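Local coordinates for protein putative hexulose 6 phosphate synthase (Salmonella typhimurium, PDB 3F4W) that is of unconfirmed function but is probably an enzyme of the HUMPS family, built on a closed barrel of eight parallel strands, at residues A[167-170]-A[171-174]; A[197-200]-A[201-204]. All blocks are in the same frame, centred on the assembly; numbering follows the deposited sequence.

Contact 1 (167-174) comes first along the chain and contact 2 (197-204) follows it. Contact 1 lies in the loop after strand 161-165 and runs into helix 173-177. Contact 2 lies wholly on helix 196-209, which comes after the last barrel strand, 183-186, and the short helix 188-191. Their centres are about 11 Å apart, on the same side of the chain's centre. The two touch directly. S170 N lies 2.9 Å from E199 OE1, probably as a hydrogen bond, and S170 OG bonds to E199 OE2. E199 thus meets both backbone and side chain of the loop that leads into helix 173-177. It ties this loop to the last helix, joining regions that follow neighbouring strands of the TIM barrel.

Contact 1 of 2, residues A[167-170]-A[171-174]; sequences GISS and QTVK
The hydroxyls of S169 and T172 both sit between their own backbone N and carbonyl carbon, with chi1 at 74° and 58°. This turns each back onto a nearby N-H. T172 OG1 accepts a hydrogen bond from S169 N at 3.2 Å, nearly straight (171°). S169 OG accepts one from Q171 N at 3.2 Å, which makes an ST turn. S169 O accepts one from T172 N at 3.1 Å, with the donor well above the carbonyl plane, and closes a type I beta turn over 169-172. It also takes a weak one from V173 N.

In the TIM barrel this turn follows strand 161-165 and leads into helix 173-177. Just before it, G167 N binds a malonate ion, probably from the crystallisation liquor. A water links G167 O to T172 OG1, so this hydroxyl has a second partner. S170 OG bonds to E199 of helix 196-209. It also accepts from a water, which in turn accepts a hydrogen bond from Q171 NE2 at 2.7 Å.

The apolar side is made by I168 and V173, whose side chains cross at about a right angle. I168 CG2 lies 4.0 Å from V173 CB, and V173 also packs on V206 and L207 of helix 196-209.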
ATOM      1  N   GLY A 167       9.811  -0.123  15.812  1.00 21.72           N
ATOM      2  CA  GLY A 167       9.921  -0.947  17.002  1.00 23.56           C
ATOM      3  C   GLY A 167      10.387  -0.196  18.233  1.00 25.83           C
ATOM      4  O   GLY A 167      10.944  -0.790  19.153  1.00 24.65           O
ATOM      5  N   ILE A 168      10.163   1.113  18.254  1.00 17.27           N
ATOM      6  CA  ILE A 168      10.547   1.933  19.398  1.00 17.94           C
ATOM      7  C   ILE A 168       9.729   1.563  20.634  1.00 20.14           C
ATOM      8  O   ILE A 168       8.524   1.315  20.543  1.00 16.68           O
ATOM      9  CB  ILE A 168      10.401   3.434  19.076  1.00 16.69           C
ATOM     10  CG1 ILE A 168      11.364   3.815  17.943  1.00 18.79           C
ATOM     11  CG2 ILE A 168      10.673   4.288  20.314  1.00 19.27           C
ATOM     12  CD1 ILE A 168      11.084   5.163  17.307  1.00 13.40           C
ATOM     13  N   SER A 169      10.395   1.509  21.785  1.00 19.64           N
ATOM     14  CA  SER A 169       9.742   1.160  23.045  1.00 21.48           C
ATOM     15  C   SER A 169      10.219   2.072  24.170  1.00 20.22           C
ATOM     16  O   SER A 169      11.044   2.957  23.952  1.00 20.30           O
ATOM     17  CB  SER A 169      10.027  -0.299  23.410  1.00 22.02           C
ATOM     18  OG  SER A 169      11.363  -0.456  23.859  1.00 22.66           O
ATOM     19  N   SER A 170       9.709   1.849  25.376  1.00 20.89           N
ATOM     20  CA  SER A 170      10.135   2.642  26.524  1.00 22.47           C
ATOM     21  C   SER A 170      11.626   2.454  26.777  1.00 25.21           C
ATOM     22  O   SER A 170      12.285   3.331  27.337  1.00 24.63           O
ATOM     23  CB  SER A 170       9.346   2.255  27.774  1.00 24.14           C
ATOM     24  OG  SER A 170       9.601   0.909  28.128  1.00 25.62           O
ATOM     25  N   GLN A 171      12.152   1.305  26.363  1.00 23.59           N
ATOM     26  CA  GLN A 171      13.561   0.984  26.576  1.00 25.52           C
ATOM     27  C   GLN A 171      14.497   1.773  25.663  1.00 29.16           C
ATOM     28  O   GLN A 171      15.656   1.997  26.008  1.00 27.39           O
ATOM     29  CB  GLN A 171      13.804  -0.519  26.411  0.50 24.33           C
ATOM     30  CG  GLN A 171      13.358  -1.348  27.604  0.50 30.36           C
ATOM     31  CD  GLN A 171      14.226  -1.115  28.830  0.50 34.14           C
ATOM     32  OE1 GLN A 171      15.354  -1.602  28.908  0.50 34.26           O
ATOM     33  NE2 GLN A 171      13.699  -0.372  29.796  1.00 37.36           N
ATOM     34  N   THR A 172      13.998   2.204  24.507  1.00 21.16           N
ATOM     35  CA  THR A 172      14.844   2.871  23.518  1.00 21.78           C
ATOM     36  C   THR A 172      14.370   4.267  23.123  1.00 18.60           C
ATOM     37  O   THR A 172      15.059   4.971  22.386  1.00 18.61           O
ATOM     38  CB  THR A 172      14.932   2.044  22.230  1.00 23.81           C
ATOM     39  OG1 THR A 172      13.610   1.846  21.709  1.00 21.68           O
ATOM     40  CG2 THR A 172      15.573   0.693  22.510  1.00 22.72           C
ATOM     41  N   VAL A 173      13.195   4.665  23.598  1.00 18.47           N
ATOM     42  CA  VAL A 173      12.606   5.930  23.172  1.00 17.52           C
ATOM     43  C   VAL A 173      13.512   7.134  23.451  1.00 18.92           C
ATOM     44  O   VAL A 173      13.541   8.092  22.676  1.00 19.37           O
ATOM     45  CB  VAL A 173      11.205   6.154  23.794  1.00 17.95           C
ATOM     46  CG1 VAL A 173      11.274   6.104  25.316  1.00 17.76           C
ATOM     47  CG2 VAL A 173      10.615   7.474  23.313  1.00 17.05           C
ATOM     48  N   LYS A 174      14.268   7.088  24.543  1.00 17.25           N
ATOM     49  CA  LYS A 174      15.143   8.211  24.866  1.00 15.33           C
ATOM     50  C   LYS A 174      16.212   8.459  23.796  1.00 18.97           C
ATOM     51  O   LYS A 174      16.519   9.607  23.470  1.00 19.55           O
ATOM     52  CB  LYS A 174      15.792   8.036  26.239  1.00 21.69           C
ATOM     53  CG  LYS A 174      16.512   9.285  26.725  1.00 23.61           C
ATOM     54  CD  LYS A 174      17.355   8.991  27.952  1.00 29.47           C
ATOM     55  CE  LYS A 174      18.188  10.193  28.350  1.00 35.33           C
ATOM     56  NZ  LYS A 174      19.147   9.851  29.441  1.00 47.73           N
TER
HETATM   57  O   HOH W   1      13.150  -0.625  20.427  1.00 30.86           O
HETATM   58  O   HOH W   2      14.356   5.108  26.717  1.00 20.93           O
HETATM   59  O   HOH W   3      11.055  -0.011  30.118  1.00 37.43           O

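Contact 2 of 2, residues A[197-200]-A[201-204]; sequences AGEA and RKIS
The guanidinium of R201 has G198 O over one face, 3.9 Å above its plane and offset toward the rim. Its NH1 comes to 3.7 Å from G198 CA. The R201 chain bends at chi3 (79°), and this folds the group back along the helix over the glycine. R201 also touches D25.

The other flat group is the carboxylate of E199. At one oxygen, OE1, it meets the methyl I203 CD1 at 3.5 Å. OE2 is 3.6 Å from K202 NZ, a long salt bridge. The side chains of E199 and K202 cross at about a right angle. A water bridges them more closely: it donates a hydrogen bond to E199 OE2 and accepts one from K202 NZ at 2.7 Å. K202 brings NZ here by bending at chi2, chi3 and chi4. Its chi1 (-55°) sets CG beside the backbone N, 3.1 Å from G198 O, which is tight.

These are i to i+3 and i to i+4 pairs of helix 196-209. The four backbone bonds, such as S204 N to A200 O at 3.0 Å, are those of a regular alpha helix. I203 also packs on L3 of the first barrel strand and on I190.

E199 is buried. Its OE2 bonds to S170 OG, and S170 N probably bonds to OE1, so each oxygen has a polar partner. These groups, the water and the lysine together would probably stabilise a negative charge on the carboxylate.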
ATOM      1  N   ALA A 197      -1.205   0.819  29.362  1.00 21.99           N
ATOM      2  CA  ALA A 197      -1.274   2.149  29.949  1.00 22.96           C
ATOM      3  C   ALA A 197       0.076   2.539  30.543  1.00 21.94           C
ATOM      4  O   ALA A 197       0.519   3.680  30.406  1.00 21.66           O
ATOM      5  CB  ALA A 197      -2.366   2.205  31.012  1.00 26.20           C
ATOM      6  N   GLY A 198       0.725   1.584  31.200  1.00 19.76           N
ATOM      7  CA  GLY A 198       2.029   1.809  31.796  1.00 19.03           C
ATOM      8  C   GLY A 198       3.086   2.101  30.750  1.00 18.64           C
ATOM      9  O   GLY A 198       3.860   3.044  30.890  1.00 20.88           O
ATOM     10  N   GLU A 199       3.118   1.291  29.695  1.00 24.88           N
ATOM     11  CA  GLU A 199       4.075   1.494  28.613  1.00 21.73           C
ATOM     12  C   GLU A 199       3.823   2.825  27.915  1.00 21.50           C
ATOM     13  O   GLU A 199       4.761   3.544  27.579  1.00 21.10           O
ATOM     14  CB  GLU A 199       4.016   0.342  27.604  1.00 22.31           C
ATOM     15  CG  GLU A 199       4.940   0.517  26.397  1.00 28.99           C
ATOM     16  CD  GLU A 199       6.415   0.422  26.757  1.00 31.54           C
ATOM     17  OE1 GLU A 199       7.257   0.332  25.832  1.00 28.86           O
ATOM     18  OE2 GLU A 199       6.737   0.430  27.966  1.00 31.47           O
ATOM     19  N   ALA A 200       2.552   3.152  27.707  1.00 17.04           N
ATOM     20  CA  ALA A 200       2.190   4.415  27.075  1.00 17.87           C
ATOM     21  C   ALA A 200       2.633   5.588  27.941  1.00 20.95           C
ATOM     22  O   ALA A 200       3.135   6.592  27.435  1.00 21.14           O
ATOM     23  CB  ALA A 200       0.688   4.474  26.821  1.00 19.38           C
ATOM     24  N   ARG A 201       2.454   5.452  29.251  1.00 24.94           N
ATOM     25  CA  ARG A 201       2.873   6.489  30.185  1.00 26.13           C
ATOM     26  C   ARG A 201       4.380   6.733  30.132  1.00 24.64           C
ATOM     27  O   ARG A 201       4.825   7.876  30.075  1.00 23.40           O
ATOM     28  CB  ARG A 201       2.472   6.135  31.616  1.00 25.42           C
ATOM     29  CG  ARG A 201       2.840   7.217  32.616  1.00 29.55           C
ATOM     30  CD  ARG A 201       2.907   6.684  34.036  1.00 31.91           C
ATOM     31  NE  ARG A 201       4.150   5.965  34.306  1.00 31.82           N
ATOM     32  CZ  ARG A 201       4.217   4.671  34.605  1.00 35.37           C
ATOM     33  NH1 ARG A 201       3.109   3.942  34.676  1.00 33.19           N
ATOM     34  NH2 ARG A 201       5.395   4.108  34.841  1.00 33.76           N
ATOM     35  N   LYS A 202       5.156   5.653  30.160  1.00 19.11           N
ATOM     36  CA  LYS A 202       6.613   5.762  30.214  1.00 21.86           C
ATOM     37  C   LYS A 202       7.201   6.367  28.940  1.00 18.94           C
ATOM     38  O   LYS A 202       8.208   7.079  28.988  1.00 16.42           O
ATOM     39  CB  LYS A 202       7.249   4.401  30.500  1.00 22.32           C
ATOM     40  CG  LYS A 202       6.718   3.743  31.762  1.00 28.24           C
ATOM     41  CD  LYS A 202       7.791   2.942  32.479  1.00 35.05           C
ATOM     42  CE  LYS A 202       8.236   1.742  31.665  1.00 37.48           C
ATOM     43  NZ  LYS A 202       7.153   0.729  31.554  1.00 43.70           N
ATOM     44  N   ILE A 203       6.568   6.088  27.806  1.00 13.76           N
ATOM     45  CA  ILE A 203       7.038   6.622  26.533  1.00 14.15           C
ATOM     46  C   ILE A 203       6.678   8.100  26.412  1.00 16.29           C
ATOM     47  O   ILE A 203       7.527   8.929  26.087  1.00 15.63           O
ATOM     48  CB  ILE A 203       6.480   5.810  25.337  1.00 17.26           C
ATOM     49  CG1 ILE A 203       7.096   4.410  25.325  1.00 19.23           C
ATOM     50  CG2 ILE A 203       6.757   6.519  24.014  1.00 10.88           C
ATOM     51  CD1 ILE A 203       6.422   3.449  24.371  1.00 16.56           C
ATOM     52  N   SER A 204       5.430   8.440  26.710  1.00 17.65           N
ATOM     53  CA  SER A 204       4.987   9.823  26.584  1.00 18.82           C
ATOM     54  C   SER A 204       5.715  10.714  27.584  1.00 15.37           C
ATOM     55  O   SER A 204       5.897  11.903  27.346  1.00 19.78           O
ATOM     56  CB  SER A 204       3.475   9.927  26.780  1.00 19.83           C
ATOM     57  OG  SER A 204       3.114   9.512  28.084  1.00 26.34           O
TER
HETATM   58  O   HOH W   4       6.020  -1.236  30.181  1.00 34.71           O